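Local structure of RING finger protein unkempt homolog (Mus musculus, 5ELH) at residues D58-K63 and T84-R89; Y5-E10 and R94-G99. The protein binds specific RNA sequences through clustered CCCH zinc fingers, this chain holding fingers 1-3, and represses translation to shape the early morphology of cortical neurons. All coordinates share one frame; numbering follows the deposited sequence.

Contact 1. Residues D58-K63 and T84-R89. With ZN (zinc ion), chain E.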
loop_
_atom_site.group_PDB
_atom_site.type_symbol
_atom_site.label_atom_id
_atom_site.label_comp_id
_atom_site.label_asym_id
_atom_site.label_seq_id
_atom_site.Cartn_x
_atom_site.Cartn_y
_atom_site.Cartn_z
ATOM N N ASP A 58 13.862 11.546 -16.805
ATOM C CA ASP A 58 14.095 12.537 -17.849
ATOM C C ASP A 58 14.259 11.946 -19.249
ATOM O O ASP A 58 13.738 12.510 -20.212
ATOM C CB ASP A 58 15.319 13.384 -17.487
ATOM C CG ASP A 58 15.083 14.255 -16.266
ATOM O OD1 ASP A 58 14.053 14.951 -16.237
ATOM O OD2 ASP A 58 15.915 14.238 -15.334
ATOM N N VAL A 59 14.982 10.833 -19.380
ATOM C CA VAL A 59 15.235 10.286 -20.713
ATOM C C VAL A 59 14.221 9.182 -21.068
ATOM O O VAL A 59 14.139 8.141 -20.420
ATOM C CB VAL A 59 16.733 9.873 -20.939
ATOM C CG1 VAL A 59 17.526 9.900 -19.640
ATOM C CG2 VAL A 59 16.853 8.531 -21.644
ATOM N N TYR A 60 13.429 9.461 -22.096
ATOM C CA TYR A 60 12.313 8.603 -22.484
ATOM C C TYR A 60 12.772 7.373 -23.280
ATOM O O TYR A 60 13.614 7.463 -24.174
ATOM C CB TYR A 60 11.291 9.400 -23.305
ATOM C CG TYR A 60 10.365 10.284 -22.483
ATOM C CD1 TYR A 60 9.216 9.766 -21.889
ATOM C CD2 TYR A 60 10.635 11.634 -22.312
ATOM C CE1 TYR A 60 8.360 10.577 -21.141
ATOM C CE2 TYR A 60 9.787 12.449 -21.569
ATOM C CZ TYR A 60 8.656 11.915 -20.983
ATOM O OH TYR A 60 7.820 12.733 -20.248
ATOM N N CYS A 61 12.201 6.229 -22.932
ATOM C CA CYS A 61 12.370 4.984 -23.678
ATOM C C CYS A 61 11.835 5.134 -25.092
ATOM O O CYS A 61 10.706 5.579 -25.270
ATOM C CB CYS A 61 11.577 3.896 -22.954
ATOM S SG CYS A 61 11.674 2.208 -23.616
ATOM N N THR A 62 12.618 4.749 -26.098
ATOM C CA THR A 62 12.123 4.763 -27.478
ATOM C C THR A 62 11.466 3.441 -27.907
ATOM O O THR A 62 10.829 3.383 -28.959
ATOM C CB THR A 62 13.233 5.115 -28.478
ATOM O OG1 THR A 62 14.331 4.213 -28.310
ATOM C CG2 THR A 62 13.710 6.544 -28.260
ATOM N N LYS A 63 11.598 2.396 -27.093
ATOM C CA LYS A 63 11.011 1.085 -27.407
ATOM C C LYS A 63 9.573 0.928 -26.903
ATOM O O LYS A 63 8.826 0.086 -27.396
ATOM C CB LYS A 63 11.860 -0.033 -26.806
ATOM C CG LYS A 63 13.290 -0.077 -27.318
ATOM C CD LYS A 63 14.093 -1.126 -26.573
ATOM C CE LYS A 63 15.545 -1.130 -27.013
ATOM N NZ LYS A 63 16.390 -1.973 -26.123
ATOM N N THR A 84 -0.032 6.998 -20.477
ATOM C CA THR A 84 -1.098 7.964 -20.655
ATOM C C THR A 84 -1.045 8.973 -19.512
ATOM O O THR A 84 -0.969 8.599 -18.343
ATOM C CB THR A 84 -2.487 7.292 -20.699
ATOM O OG1 THR A 84 -2.484 6.243 -21.673
ATOM C CG2 THR A 84 -3.562 8.308 -21.071
ATOM N N GLY A 85 -1.053 10.250 -19.865
ATOM C CA GLY A 85 -1.020 11.315 -18.881
ATOM C C GLY A 85 0.375 11.581 -18.347
ATOM O O GLY A 85 0.540 12.385 -17.430
ATOM N N ASP A 86 1.368 10.900 -18.920
ATOM C CA ASP A 86 2.771 11.092 -18.561
ATOM C C ASP A 86 2.978 10.807 -17.085
ATOM O O ASP A 86 3.750 11.493 -16.396
ATOM C CB ASP A 86 3.204 12.521 -18.896
ATOM C CG ASP A 86 4.704 12.658 -19.100
ATOM O OD1 ASP A 86 5.411 11.628 -19.259
ATOM O OD2 ASP A 86 5.174 13.819 -19.122
ATOM N N THR A 87 2.304 9.766 -16.608
ATOM C CA THR A 87 2.246 9.502 -15.177
ATOM C C THR A 87 3.524 8.925 -14.568
ATOM O O THR A 87 3.713 9.037 -13.362
ATOM C CB THR A 87 1.057 8.591 -14.809
ATOM O OG1 THR A 87 1.132 7.372 -15.551
ATOM C CG2 THR A 87 -0.270 9.295 -15.106
ATOM N N GLU A 88 4.402 8.304 -15.358
ATOM C CA GLU A 88 5.642 7.810 -14.771
ATOM C C GLU A 88 6.527 8.984 -14.351
ATOM O O GLU A 88 7.174 8.938 -13.309
ATOM C CB GLU A 88 6.393 6.843 -15.702
ATOM C CG GLU A 88 5.801 5.437 -15.680
ATOM C CD GLU A 88 6.754 4.362 -16.203
ATOM O OE1 GLU A 88 7.830 4.700 -16.753
ATOM O OE2 GLU A 88 6.422 3.172 -16.034
ATOM N N ARG A 89 6.545 10.041 -15.153
ATOM C CA ARG A 89 7.351 11.216 -14.831
ATOM C C ARG A 89 6.710 12.023 -13.709
ATOM O O ARG A 89 7.375 12.442 -12.768
ATOM C CB ARG A 89 7.512 12.093 -16.074
ATOM C CG ARG A 89 8.176 13.427 -15.809
ATOM C CD ARG A 89 9.477 13.625 -16.532
ATOM N NE ARG A 89 9.359 14.667 -17.536
ATOM C CZ ARG A 89 10.301 15.559 -17.825
ATOM N NH1 ARG A 89 11.469 15.545 -17.203
ATOM N NH2 ARG A 89 10.062 16.478 -18.749
HETATM ZN ZN ZN E . 11.287 0.889 -21.851
#
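Tyr60 reaches Asp86 with its phenol oxygen, and this pair is the closer-fitted half of the contact. The hydroxyl donates to Asp86 OD1 at 2.8 Å from Tyr60 OH, entering by the syn lone pair, on the side of the second oxygen; Asp86 OD2 is therefore only 3.1 Å from the same Tyr60 OH. Ring and carboxylate planes differ by 26°, and OD1 lies at the ring edge in its plane. Asp86 is set for this by its CG, anti to the backbone N (chi1 -156°). Replacing Tyr60 by alanine removes the phenol, and is likely to leave the Asp86 carboxylate without this donor and to open a gap beside Arg89. The other half is less enclosed, at the rim of a surface contact. Asp58 OD1 comes in plane to the guanidinium edge, a single-point salt bridge of 2.8 Å to Arg89 NH1, with the carboxylate turned 88° from the guanidinium plane. Arg89 NH1 also bonds to Pro57 O. Next to Tyr60, Cys61 SG coordinates zinc at 2.2 Å, and Cys71, Cys77 and His81 complete the site: the contact joins the chain around the first ligand, Cys61, to residues shortly after the last, His81, as part of the packing round a CCCH zinc finger.

Contact 2. Residues Y5-E10 and R94-G99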
loop_
_atom_site.group_PDB
_atom_site.type_symbol
_atom_site.label_atom_id
_atom_site.label_comp_id
_atom_site.label_asym_id
_atom_site.label_seq_id
_atom_site.Cartn_x
_atom_site.Cartn_y
_atom_site.Cartn_z
ATOM N N TYR A 5 3.121 9.489 0.016
ATOM C CA TYR A 5 3.689 8.145 -0.071
ATOM C C TYR A 5 2.746 7.183 -0.793
ATOM O O TYR A 5 3.186 6.340 -1.576
ATOM C CB TYR A 5 4.037 7.609 1.322
ATOM C CG TYR A 5 4.578 6.193 1.310
ATOM C CD1 TYR A 5 5.803 5.901 0.714
ATOM C CD2 TYR A 5 3.867 5.150 1.893
ATOM C CE1 TYR A 5 6.302 4.607 0.699
ATOM C CE2 TYR A 5 4.358 3.855 1.883
ATOM C CZ TYR A 5 5.576 3.588 1.286
ATOM O OH TYR A 5 6.073 2.301 1.272
ATOM N N THR A 6 1.451 7.315 -0.539
ATOM C CA THR A 6 0.467 6.447 -1.181
ATOM C C THR A 6 0.426 6.684 -2.697
ATOM O O THR A 6 0.356 5.730 -3.474
ATOM C CB THR A 6 -0.933 6.645 -0.582
ATOM O OG1 THR A 6 -1.438 7.930 -0.960
ATOM C CG2 THR A 6 -0.881 6.540 0.940
ATOM N N TYR A 7 0.494 7.947 -3.119
ATOM C CA TYR A 7 0.568 8.263 -4.546
ATOM C C TYR A 7 1.855 7.745 -5.179
ATOM O O TYR A 7 1.827 7.098 -6.233
ATOM C CB TYR A 7 0.415 9.765 -4.786
ATOM C CG TYR A 7 -1.029 10.178 -4.923
ATOM C CD1 TYR A 7 -1.798 10.452 -3.808
ATOM C CD2 TYR A 7 -1.638 10.250 -6.174
ATOM C CE1 TYR A 7 -3.126 10.810 -3.928
ATOM C CE2 TYR A 7 -2.975 10.607 -6.301
ATOM C CZ TYR A 7 -3.709 10.883 -5.178
ATOM O OH TYR A 7 -5.036 11.242 -5.300
ATOM N N LEU A 8 2.983 8.018 -4.534
ATOM C CA LEU A 8 4.280 7.584 -5.059
ATOM C C LEU A 8 4.349 6.073 -5.279
ATOM O O LEU A 8 4.824 5.603 -6.317
ATOM C CB LEU A 8 5.393 8.006 -4.110
ATOM C CG LEU A 8 5.697 9.498 -4.131
ATOM C CD1 LEU A 8 6.478 9.885 -2.899
ATOM C CD2 LEU A 8 6.453 9.854 -5.398
ATOM N N LYS A 9 3.875 5.323 -4.294
ATOM C CA LYS A 9 3.988 3.872 -4.305
ATOM C C LYS A 9 2.889 3.203 -5.128
ATOM O O LYS A 9 3.131 2.195 -5.789
ATOM C CB LYS A 9 3.932 3.355 -2.866
ATOM C CG LYS A 9 3.950 1.834 -2.718
ATOM C CD LYS A 9 3.673 1.426 -1.275
ATOM C CE LYS A 9 3.914 -0.055 -1.044
ATOM N NZ LYS A 9 4.834 -0.279 0.107
ATOM N N GLU A 10 1.687 3.764 -5.092
ATOM C CA GLU A 10 0.506 3.022 -5.531
ATOM C C GLU A 10 -0.224 3.578 -6.752
ATOM O O GLU A 10 -0.847 2.802 -7.483
ATOM C CB GLU A 10 -0.483 2.889 -4.366
ATOM C CG GLU A 10 0.178 2.518 -3.042
ATOM C CD GLU A 10 -0.610 1.491 -2.248
ATOM O OE1 GLU A 10 -1.853 1.617 -2.155
ATOM O OE2 GLU A 10 0.023 0.550 -1.718
ATOM N N ARG A 94 11.564 11.956 -8.179
ATOM C CA ARG A 94 12.304 13.149 -8.546
ATOM C C ARG A 94 11.436 14.395 -8.642
ATOM O O ARG A 94 11.891 15.496 -8.334
ATOM C CB ARG A 94 12.988 12.920 -9.896
ATOM C CG ARG A 94 13.635 14.155 -10.509
ATOM C CD ARG A 94 14.737 14.704 -9.622
ATOM N NE ARG A 94 15.397 15.850 -10.238
ATOM C CZ ARG A 94 15.000 17.110 -10.111
ATOM N NH1 ARG A 94 13.926 17.414 -9.383
ATOM N NH2 ARG A 94 15.684 18.072 -10.717
ATOM N N TYR A 95 10.197 14.220 -9.084
ATOM C CA TYR A 95 9.364 15.352 -9.487
ATOM C C TYR A 95 8.023 15.521 -8.772
ATOM O O TYR A 95 7.522 16.645 -8.674
ATOM C CB TYR A 95 9.118 15.293 -10.988
ATOM C CG TYR A 95 10.329 15.632 -11.810
ATOM C CD1 TYR A 95 10.966 16.856 -11.655
ATOM C CD2 TYR A 95 10.833 14.740 -12.750
ATOM C CE1 TYR A 95 12.059 17.190 -12.401
ATOM C CE2 TYR A 95 11.947 15.064 -13.510
ATOM C CZ TYR A 95 12.558 16.288 -13.323
ATOM O OH TYR A 95 13.650 16.645 -14.065
ATOM N N TYR A 96 7.435 14.443 -8.269
ATOM C CA TYR A 96 6.102 14.531 -7.667
ATOM C C TYR A 96 6.023 15.604 -6.574
ATOM O O TYR A 96 6.808 15.606 -5.628
ATOM C CB TYR A 96 5.685 13.170 -7.106
ATOM C CG TYR A 96 4.323 13.138 -6.463
ATOM C CD1 TYR A 96 3.166 13.335 -7.209
ATOM C CD2 TYR A 96 4.190 12.886 -5.110
ATOM C CE1 TYR A 96 1.917 13.300 -6.615
ATOM C CE2 TYR A 96 2.946 12.848 -4.507
ATOM C CZ TYR A 96 1.816 13.050 -5.264
ATOM O OH TYR A 96 0.593 13.007 -4.654
ATOM N N LYS A 97 5.072 16.519 -6.746
ATOM C CA LYS A 97 4.808 17.619 -5.801
ATOM C C LYS A 97 6.034 18.454 -5.433
ATOM O O LYS A 97 6.109 18.974 -4.315
ATOM C CB LYS A 97 4.173 17.086 -4.512
ATOM C CG LYS A 97 2.899 16.279 -4.716
ATOM C CD LYS A 97 1.685 17.139 -4.648
ATOM C CE LYS A 97 0.441 16.326 -4.902
ATOM N NZ LYS A 97 -0.740 17.210 -4.944
ATOM N N THR A 98 6.972 18.610 -6.365
ATOM C CA THR A 98 8.182 19.401 -6.110
ATOM C C THR A 98 8.061 20.849 -6.568
ATOM O O THR A 98 8.917 21.673 -6.249
ATOM C CB THR A 98 9.415 18.780 -6.795
ATOM O OG1 THR A 98 9.206 18.724 -8.207
ATOM C CG2 THR A 98 9.655 17.388 -6.267
ATOM N N GLY A 99 7.005 21.151 -7.320
ATOM C CA GLY A 99 6.755 22.499 -7.793
ATOM C C GLY A 99 5.291 22.878 -7.595
ATOM O O GLY A 99 4.452 22.008 -7.346
#
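Tyr96, in the type II beta turn Tyr95-Thr98 at the start of a CCCH finger, packs against Tyr7 and Leu8 of the N-terminal helix. Its CG stands anti to the backbone N (chi1 -180°), which sends the ring out of the turn toward the helix. The hydroxyl end meets the root of the Tyr7 side chain: Tyr96 OH is 3.2 Å from Tyr7 CB, and Tyr96 CZ is 3.6 Å from the same carbon, with the two side chains oblique to each other. This is packing, with no hydrogen bond between the segments. Nearer the backbone, one methyl of Leu8 touches the root of the Tyr96 side chain: Leu8 CD2 is 3.8 Å from both Tyr96 CD2 and Tyr96 CB. Lys97, next in the turn, sets its CG over one face of the Tyr96 ring, 3.3 Å above the plane and over its centre. The turn itself is closed twice at Tyr95 O: Thr98 N reaches it at 3.1 Å and Thr98 OG1 reaches Tyr95 O at 2.7 Å, both from the same face of the carbonyl plane, the hydroxyl tilted 34° out of it. The polar end of Tyr7 turns elsewhere and bonds to His117 ND1. Around this buried contact, Leu8 O of helix 3-10 takes a bond from Arg42, while Arg94, in the loop that follows helix 87-90, forms a salt bridge with Glu136 of helix 134-142; the chain contains no strands.

Contact 2 is buried and contact 1 lies at the surface, and their chemistry follows: van der Waals packing around one tyrosine, with no hydrogen bond between the segments, in the former, a hydroxyl-carboxylate bond and a salt bridge in the latter. They hold different elements, since contact 1 uses the short helix 87-90, the residue before it and a zinc-binding loop, whereas contact 2 joins helix 3-10 to the loop beyond helix 87-90. Their centres are 15 Å apart, yet they meet at Tyr95. Its OH is 2.8 Å from Asp58 OD1, a probable hydrogen bond, and Arg89 NH1 packs 3.8 Å from Tyr95 CE2. Asp58 would thus serve both a charge in contact 1 and a hydroxyl from the 94-99 segment.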